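Local coordinates for protein hemolysin (Streptococcus suis, PDB 3HVN) that probably lyses host cells by binding cholesterol-containing membranes and assembling there into an oligomeric, membrane-inserted beta-barrel pore, at residues A99-G104 with N116-I121; N391-T396 with L476-Q481; R482-W487 with Y495-I500. The protein carries 1 engineered substitution. All blocks are in the same frame, centred on the assembly; numbering follows the deposited sequence.

Interaction 1 of 3, residues A99-G104 with N116-I121; sequences ANIYPG and NNPTLI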
# COMPACT_ATOMS: atom_id res chain seq x y z
N ALA A 99 1.95 -13.73 -21.69
CA ALA A 99 0.50 -13.80 -21.70
C ALA A 99 -0.02 -14.93 -22.58
O ALA A 99 0.05 -14.86 -23.81
CB ALA A 99 -0.09 -12.47 -22.13
N ASN A 100 -0.55 -15.97 -21.94
CA ASN A 100 -1.23 -17.05 -22.65
C ASN A 100 -2.72 -16.94 -22.37
O ASN A 100 -3.43 -17.94 -22.33
CB ASN A 100 -0.69 -18.41 -22.20
CG ASN A 100 -1.16 -19.54 -23.09
OD1 ASN A 100 -1.78 -19.32 -24.13
ND2 ASN A 100 -0.86 -20.77 -22.69
N ILE A 101 -3.18 -15.71 -22.18
CA ILE A 101 -4.55 -15.45 -21.76
C ILE A 101 -5.40 -14.79 -22.83
O ILE A 101 -5.02 -13.76 -23.40
CB ILE A 101 -4.58 -14.57 -20.49
CG1 ILE A 101 -4.21 -15.38 -19.25
CG2 ILE A 101 -5.95 -13.93 -20.32
CD1 ILE A 101 -2.75 -15.78 -19.18
N TYR A 102 -6.55 -15.38 -23.11
CA TYR A 102 -7.53 -14.80 -24.02
C TYR A 102 -8.92 -15.37 -23.71
O TYR A 102 -9.03 -16.51 -23.27
CB TYR A 102 -7.15 -15.05 -25.48
CG TYR A 102 -7.21 -16.50 -25.90
CD1 TYR A 102 -8.37 -17.04 -26.44
CD2 TYR A 102 -6.10 -17.33 -25.78
CE1 TYR A 102 -8.43 -18.36 -26.83
CE2 TYR A 102 -6.15 -18.65 -26.17
CZ TYR A 102 -7.32 -19.17 -26.69
OH TYR A 102 -7.37 -20.48 -27.08
N PRO A 103 -9.97 -14.56 -23.95
CA PRO A 103 -11.35 -14.95 -23.63
C PRO A 103 -11.72 -16.32 -24.20
O PRO A 103 -11.54 -16.56 -25.39
CB PRO A 103 -12.17 -13.86 -24.30
CG PRO A 103 -11.27 -12.68 -24.34
CD PRO A 103 -9.89 -13.22 -24.55
N GLY A 104 -12.23 -17.20 -23.34
CA GLY A 104 -12.64 -18.52 -23.76
C GLY A 104 -11.47 -19.49 -23.84
O GLY A 104 -11.65 -20.66 -24.18
N ASN A 116 0.52 -17.96 -12.46
CA ASN A 116 0.14 -17.02 -13.51
C ASN A 116 0.84 -17.31 -14.83
O ASN A 116 1.06 -16.41 -15.65
CB ASN A 116 0.42 -15.58 -13.06
CG ASN A 116 -0.33 -14.56 -13.89
OD1 ASN A 116 -1.08 -14.90 -14.80
ND2 ASN A 116 -0.14 -13.28 -13.57
N ASN A 117 1.18 -18.58 -15.04
CA ASN A 117 1.80 -19.02 -16.28
C ASN A 117 1.16 -20.32 -16.76
O ASN A 117 1.84 -21.35 -16.87
CB ASN A 117 3.31 -19.21 -16.09
CG ASN A 117 4.05 -19.35 -17.40
OD1 ASN A 117 3.53 -19.02 -18.46
ND2 ASN A 117 5.29 -19.84 -17.32
N PRO A 118 -0.15 -20.28 -17.05
CA PRO A 118 -0.97 -21.46 -17.34
C PRO A 118 -0.55 -22.19 -18.61
O PRO A 118 0.21 -21.66 -19.42
CB PRO A 118 -2.37 -20.88 -17.52
CG PRO A 118 -2.33 -19.52 -16.90
CD PRO A 118 -0.93 -19.04 -17.12
N THR A 119 -1.06 -23.41 -18.78
CA THR A 119 -0.82 -24.20 -19.98
C THR A 119 -2.10 -24.31 -20.80
O THR A 119 -3.16 -24.69 -20.28
CB THR A 119 -0.32 -25.62 -19.64
OG1 THR A 119 0.88 -25.53 -18.86
CG2 THR A 119 -0.04 -26.40 -20.91
N LEU A 120 -2.00 -23.97 -22.08
CA LEU A 120 -3.16 -23.96 -22.97
C LEU A 120 -3.44 -25.35 -23.52
O LEU A 120 -2.52 -26.08 -23.89
CB LEU A 120 -2.94 -22.97 -24.11
CG LEU A 120 -4.16 -22.47 -24.90
CD1 LEU A 120 -3.81 -21.22 -25.69
CD2 LEU A 120 -4.70 -23.55 -25.83
N ILE A 121 -4.72 -25.72 -23.58
CA ILE A 121 -5.13 -26.99 -24.16
C ILE A 121 -5.67 -26.79 -25.57
O ILE A 121 -6.85 -26.50 -25.75
CB ILE A 121 -6.19 -27.69 -23.29
CG1 ILE A 121 -5.67 -27.90 -21.87
CG2 ILE A 121 -6.60 -29.02 -23.92
CD1 ILE A 121 -6.61 -28.69 -20.99

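Interaction 2 of 3, residues N391-T396 with L476-Q481; sequences NSSALT and LPLVGQ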
# COMPACT_ATOMS: atom_id res chain seq x y z
N ASN A 391 10.72 14.93 18.71
CA ASN A 391 11.63 16.07 18.75
C ASN A 391 12.12 16.44 20.15
O ASN A 391 11.50 16.07 21.15
CB ASN A 391 10.98 17.29 18.10
CG ASN A 391 10.75 17.12 16.62
OD1 ASN A 391 11.34 16.24 15.99
ND2 ASN A 391 9.90 17.96 16.04
N SER A 392 13.23 17.16 20.20
CA SER A 392 13.74 17.70 21.46
C SER A 392 12.76 18.72 22.03
O SER A 392 11.81 19.11 21.36
CB SER A 392 15.11 18.35 21.24
OG SER A 392 15.61 18.91 22.43
N SER A 393 13.00 19.14 23.27
CA SER A 393 12.15 20.13 23.91
C SER A 393 12.99 21.12 24.71
O SER A 393 13.88 20.73 25.46
CB SER A 393 11.13 19.44 24.83
OG SER A 393 10.19 20.37 25.34
N ALA A 394 12.70 22.41 24.54
CA ALA A 394 13.50 23.45 25.18
C ALA A 394 12.73 24.22 26.25
O ALA A 394 11.66 24.78 25.99
CB ALA A 394 14.07 24.41 24.14
N LEU A 395 13.29 24.26 27.46
CA LEU A 395 12.66 24.98 28.57
C LEU A 395 13.60 26.03 29.16
O LEU A 395 14.53 25.70 29.89
CB LEU A 395 12.21 24.00 29.65
CG LEU A 395 11.68 24.61 30.95
CD1 LEU A 395 10.42 25.43 30.69
CD2 LEU A 395 11.42 23.53 31.99
N THR A 396 13.33 27.29 28.84
CA THR A 396 14.14 28.40 29.33
C THR A 396 13.62 28.92 30.67
O THR A 396 12.42 29.10 30.86
CB THR A 396 14.17 29.56 28.32
OG1 THR A 396 14.81 29.13 27.12
CG2 THR A 396 14.93 30.75 28.90
N LEU A 476 3.70 20.28 32.82
CA LEU A 476 3.80 20.97 31.54
C LEU A 476 3.97 20.01 30.36
O LEU A 476 4.72 19.04 30.44
CB LEU A 476 4.96 21.97 31.56
CG LEU A 476 4.85 23.11 32.58
CD1 LEU A 476 6.03 24.06 32.45
CD2 LEU A 476 3.54 23.85 32.42
N PRO A 477 3.26 20.29 29.26
CA PRO A 477 3.43 19.56 28.00
C PRO A 477 4.81 19.86 27.41
O PRO A 477 5.29 20.98 27.52
CB PRO A 477 2.34 20.16 27.10
CG PRO A 477 1.36 20.78 28.03
CD PRO A 477 2.16 21.28 29.18
N LEU A 478 5.43 18.86 26.81
CA LEU A 478 6.76 19.04 26.22
C LEU A 478 6.69 19.75 24.87
O LEU A 478 7.03 19.17 23.84
CB LEU A 478 7.49 17.71 26.10
CG LEU A 478 8.00 17.13 27.42
CD1 LEU A 478 8.70 15.81 27.19
CD2 LEU A 478 8.94 18.12 28.10
N VAL A 479 6.23 21.00 24.89
CA VAL A 479 6.14 21.80 23.68
C VAL A 479 7.53 22.15 23.17
O VAL A 479 8.52 21.99 23.89
CB VAL A 479 5.33 23.09 23.93
CG1 VAL A 479 6.16 24.08 24.75
CG2 VAL A 479 4.89 23.72 22.61
N GLY A 480 7.61 22.62 21.93
CA GLY A 480 8.89 22.97 21.32
C GLY A 480 9.77 23.82 22.22
O GLY A 480 10.78 23.34 22.74
N GLN A 481 9.39 25.08 22.40
CA GLN A 481 10.14 26.00 23.24
C GLN A 481 9.22 26.66 24.26
O GLN A 481 8.17 27.18 23.90
CB GLN A 481 10.82 27.07 22.38
CG GLN A 481 11.53 28.15 23.18
CD GLN A 481 12.89 27.72 23.67
OE1 GLN A 481 13.73 27.26 22.90
NE2 GLN A 481 13.14 27.89 24.97

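Interaction 3 of 3, residues R482-W487 with Y495-I500; sequences RKITIW and YADEVI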
# COMPACT_ATOMS: atom_id res chain seq x y z
N ARG A 482 9.62 26.65 25.52
CA ARG A 482 8.84 27.31 26.56
C ARG A 482 9.70 28.13 27.52
O ARG A 482 10.65 27.61 28.11
CB ARG A 482 7.99 26.31 27.34
CG ARG A 482 7.62 26.78 28.74
CD ARG A 482 6.17 26.44 29.07
NE ARG A 482 5.81 25.09 28.65
CZ ARG A 482 4.56 24.63 28.64
NH1 ARG A 482 3.56 25.42 29.01
NH2 ARG A 482 4.31 23.39 28.24
N LYS A 483 9.36 29.40 27.68
CA LYS A 483 10.10 30.29 28.55
C LYS A 483 9.31 30.61 29.82
O LYS A 483 8.15 31.03 29.75
CB LYS A 483 10.45 31.59 27.82
CG LYS A 483 11.38 32.51 28.60
CD LYS A 483 11.54 33.85 27.91
CE LYS A 483 12.58 34.71 28.60
NZ LYS A 483 12.53 36.12 28.13
N ILE A 484 9.94 30.40 30.97
CA ILE A 484 9.34 30.74 32.25
C ILE A 484 10.16 31.81 32.96
O ILE A 484 11.32 31.59 33.31
CB ILE A 484 9.21 29.51 33.17
CG1 ILE A 484 8.40 28.41 32.47
CG2 ILE A 484 8.57 29.89 34.49
CD1 ILE A 484 8.25 27.15 33.30
N THR A 485 9.55 32.98 33.15
CA THR A 485 10.25 34.09 33.78
C THR A 485 9.59 34.52 35.08
O THR A 485 8.47 35.04 35.09
CB THR A 485 10.32 35.31 32.84
OG1 THR A 485 9.00 35.85 32.64
CG2 THR A 485 10.90 34.91 31.49
N ILE A 486 10.28 34.29 36.19
CA ILE A 486 9.83 34.80 37.47
C ILE A 486 10.45 36.17 37.68
O ILE A 486 11.49 36.48 37.09
CB ILE A 486 10.23 33.87 38.63
CG1 ILE A 486 11.75 33.72 38.69
CG2 ILE A 486 9.57 32.51 38.47
CD1 ILE A 486 12.23 32.77 39.77
N TRP A 487 9.82 37.00 38.50
CA TRP A 487 10.32 38.34 38.75
C TRP A 487 9.50 39.02 39.84
O TRP A 487 8.38 38.60 40.12
CB TRP A 487 10.27 39.18 37.47
CG TRP A 487 8.96 39.87 37.24
CD1 TRP A 487 8.53 41.03 37.82
CD2 TRP A 487 7.91 39.45 36.36
NE1 TRP A 487 7.27 41.36 37.36
CE2 TRP A 487 6.87 40.40 36.46
CE3 TRP A 487 7.74 38.36 35.50
CZ2 TRP A 487 5.69 40.30 35.73
CZ3 TRP A 487 6.57 38.26 34.78
CH2 TRP A 487 5.55 39.22 34.90
N TYR A 495 5.11 35.70 38.03
CA TYR A 495 5.72 34.81 37.06
C TYR A 495 5.17 35.03 35.65
O TYR A 495 4.22 35.79 35.45
CB TYR A 495 5.52 33.34 37.47
CG TYR A 495 4.14 32.80 37.18
CD1 TYR A 495 3.84 32.22 35.95
CD2 TYR A 495 3.14 32.85 38.14
CE1 TYR A 495 2.58 31.72 35.69
CE2 TYR A 495 1.87 32.35 37.89
CZ TYR A 495 1.60 31.78 36.66
OH TYR A 495 0.34 31.28 36.40
N ALA A 496 5.78 34.36 34.68
CA ALA A 496 5.34 34.43 33.29
C ALA A 496 5.68 33.14 32.55
O ALA A 496 6.86 32.79 32.40
CB ALA A 496 5.95 35.63 32.59
N ASP A 497 4.65 32.43 32.11
CA ASP A 497 4.82 31.18 31.38
C ASP A 497 4.45 31.39 29.91
O ASP A 497 3.28 31.54 29.58
CB ASP A 497 3.94 30.09 32.00
CG ASP A 497 4.01 28.78 31.23
OD1 ASP A 497 4.66 28.73 30.17
OD2 ASP A 497 3.40 27.79 31.70
N GLU A 498 5.46 31.38 29.05
CA GLU A 498 5.23 31.63 27.63
C GLU A 498 5.69 30.46 26.75
O GLU A 498 6.64 29.75 27.10
CB GLU A 498 5.91 32.93 27.19
CG GLU A 498 5.29 34.17 27.79
CD GLU A 498 6.10 35.43 27.52
OE1 GLU A 498 5.51 36.52 27.48
OE2 GLU A 498 7.33 35.31 27.35
N VAL A 499 5.02 30.27 25.63
CA VAL A 499 5.34 29.19 24.70
C VAL A 499 5.63 29.74 23.30
O VAL A 499 4.89 30.57 22.78
CB VAL A 499 4.20 28.16 24.63
CG1 VAL A 499 2.86 28.85 24.43
CG2 VAL A 499 4.46 27.15 23.52
N ILE A 500 6.71 29.26 22.70
CA ILE A 500 7.14 29.71 21.38
C ILE A 500 7.22 28.54 20.40
O ILE A 500 7.01 27.39 20.78
CB ILE A 500 8.52 30.42 21.46
CG1 ILE A 500 8.56 31.39 22.64
CG2 ILE A 500 8.82 31.16 20.17
CD1 ILE A 500 8.92 30.74 23.97

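Interaction 1 of 3, residues A99-G104 with N116-I121
Asn100 lays its carboxamide across the side chain of Leu120, the two chains crossing at about a right angle. With CG anti to the backbone N (chi1 -169°), the amide reaches from the loop 99-104 to the opposite backbone, and both of its ends meet Leu120: Asn100 OD1 lies 3.2 Å from Leu120 CD1, while Asn100 ND2 sits 3.3 Å from Leu120 CB. The same nitrogen comes within 3.6 Å of Pro118 O and lies beside the Thr119-Leu120 peptide, a proximity that does not amount to a hydrogen bond. Leu120 also has CG anti to its backbone N, which puts CD1 within reach of both the amide and the Tyr102 ring. Leu120 CD1 meets the edge of that ring, in the ring plane, 3.5 Å from Tyr102 CE2. Tyr102 reaches this position with CG in the crowded place between backbone N and carbonyl carbon (chi1 67°). At the other end of the contact Ile101 CD1 rests on the Pro118 ring, 4.3 Å from Pro118 CD, and both residues also pack against Tyr363 of strand 359-367. Arg151 of helix 151-166 touches both Tyr102 and Leu120. Asn116, at positive phi, is the C-prime residue of a Schellman motif that ends the short helix 111-114, and after Asn117 the chain runs on through Pro118. Backbone hydrogen bonds then tie Thr119 to Arg108 and Ile121 to Leu106 on strand 106-108. The two segments thus belong to loops on either side of that strand and helix, and they bury 263 Å² between them. The chemistry of the contact is van der Waals touching between apolar groups and one amide, so the fit depends on shape, while directional bonding to strand 106-108 holds the 116-121 backbone in place.

Interaction 2 of 3, residues N391-T396 with L476-Q481
The C-terminal beta-sandwich domain of this cholesterol-dependent cytolysin gains a parallel strand pairing here, where the turn after strand 468-476 delivers the chain to the side of the long strand 376-401. Leu478 is the centre of an inverse gamma turn, closed by a weak 2.8 Å hydrogen bond from Val479 N to Pro477 O. Beyond it, two carbonyls in succession are gripped by the long strand. Ser393 OG, anti to its own backbone N (chi1 -173°), donates to Val479 O at 2.7 Å, approaching from above the carbonyl plane. Ala394 N then donates to Gly480 O at 2.8 Å in a nearly straight bond, 168° at the hydrogen and almost along the C=O axis. This bond leads into the parallel bridge between Ala394 and Gln481, where Gln481 CA also makes a CA-H...O contact of 3.4 Å with Ala394 O. Leu478 CD2 lies 3.8 Å from Ser393 OG, and the Leu478 side chain also touches Ile446 of strand 440-446 and Leu453 of strand 450-460. Gln481 leaves the backbone with CG anti to N and bends at chi2 (80°), so its carboxamide reaches across to the Ala394 methyl: Gln481 OE1 lies 3.1 Å from Ala394 CB. The amide's other end, Gln481 NE2, is 3.0 Å from Thr396 OG1, a hydroxyl that is itself hydrogen-bonded to Thr443 on strand 440-446. Serine side chain and alanine backbone together fix the turn's exit, and Leu395, directed away from the turn, packs on Val455, Arg482 and Ile484. The arrangement is that of a crossover in a beta-sandwich: the chain passes from the sheet containing strand 468-476 to the one containing strand 376-401 and enters it as a parallel neighbour.

Interaction 3 of 3, residues R482-W487 with Y495-I500
Three backbone hydrogen bonds join the antiparallel strands. Lys483 and Glu498 form the hydrogen-bonded pair: Glu498 N reaches Lys483 O at 2.8 Å almost straight (172°), whereas Lys483 N to Glu498 O, also 2.8 Å, is more bent at 144°. Thr485 N continues the pairing to Ala496 O at 2.8 Å, and this acceptor also receives a CA-H...O contact from Ile484 CA. Arg482 with Val499 and Ile484 with Asp497 are the non-hydrogen-bonded pairs. On their face Arg482, bent at chi2 and chi3, bends toward Asp497, so that Arg482 CD lies 3.0 Å from Asp497 OD1. Its guanidinium, turned 49° from the carboxylate plane, makes a long salt bridge, Arg482 NH1 to Asp497 OD2 at 3.6 Å. Both groups have a second partner: Arg482 NH2 bonds to Pro477 O, and Asp497 OD2 to the hydroxyl of Tyr472. Further along, the Ala496 methyl touches both Thr485 OG1 and the indole edge of Trp487, where Ala496 CB lies in the ring plane, 3.5 Å from Trp487 CZ3. Ile486 CG2 meets Tyr495 CB, while the Tyr495 ring packs edge-to-face with Tyr472 and its hydroxyl bonds to Lys474 NZ. This is the C-terminal hairpin of the beta-sandwich. Its first strand is bonded along its other edge to strand 376-401, Ile484 and Ile486 lean on strand 450-460 of the facing sheet, and Leu476 of strand 468-476 touches Arg482, Ile484 and Asp497.

Overall arrangement
The three contacts come in series along the chain, and interaction 1 stands apart from the others on the opposite side of the molecule's centre. Its centre is 63 Å from that of interaction 2 and 74 Å from that of interaction 3, a measure of the rod-like shape of this toxin. Interactions 2 and 3 lie in the C-terminal beta-sandwich, with centres 12 Å apart, and share strand 481-487: residues 391-396 flank it on one edge and 495-500 on the other. They touch directly through Thr396 N to Arg482 O (2.8 Å), so they form one continuous sheet in the domain to which family members' membrane binding is ascribed.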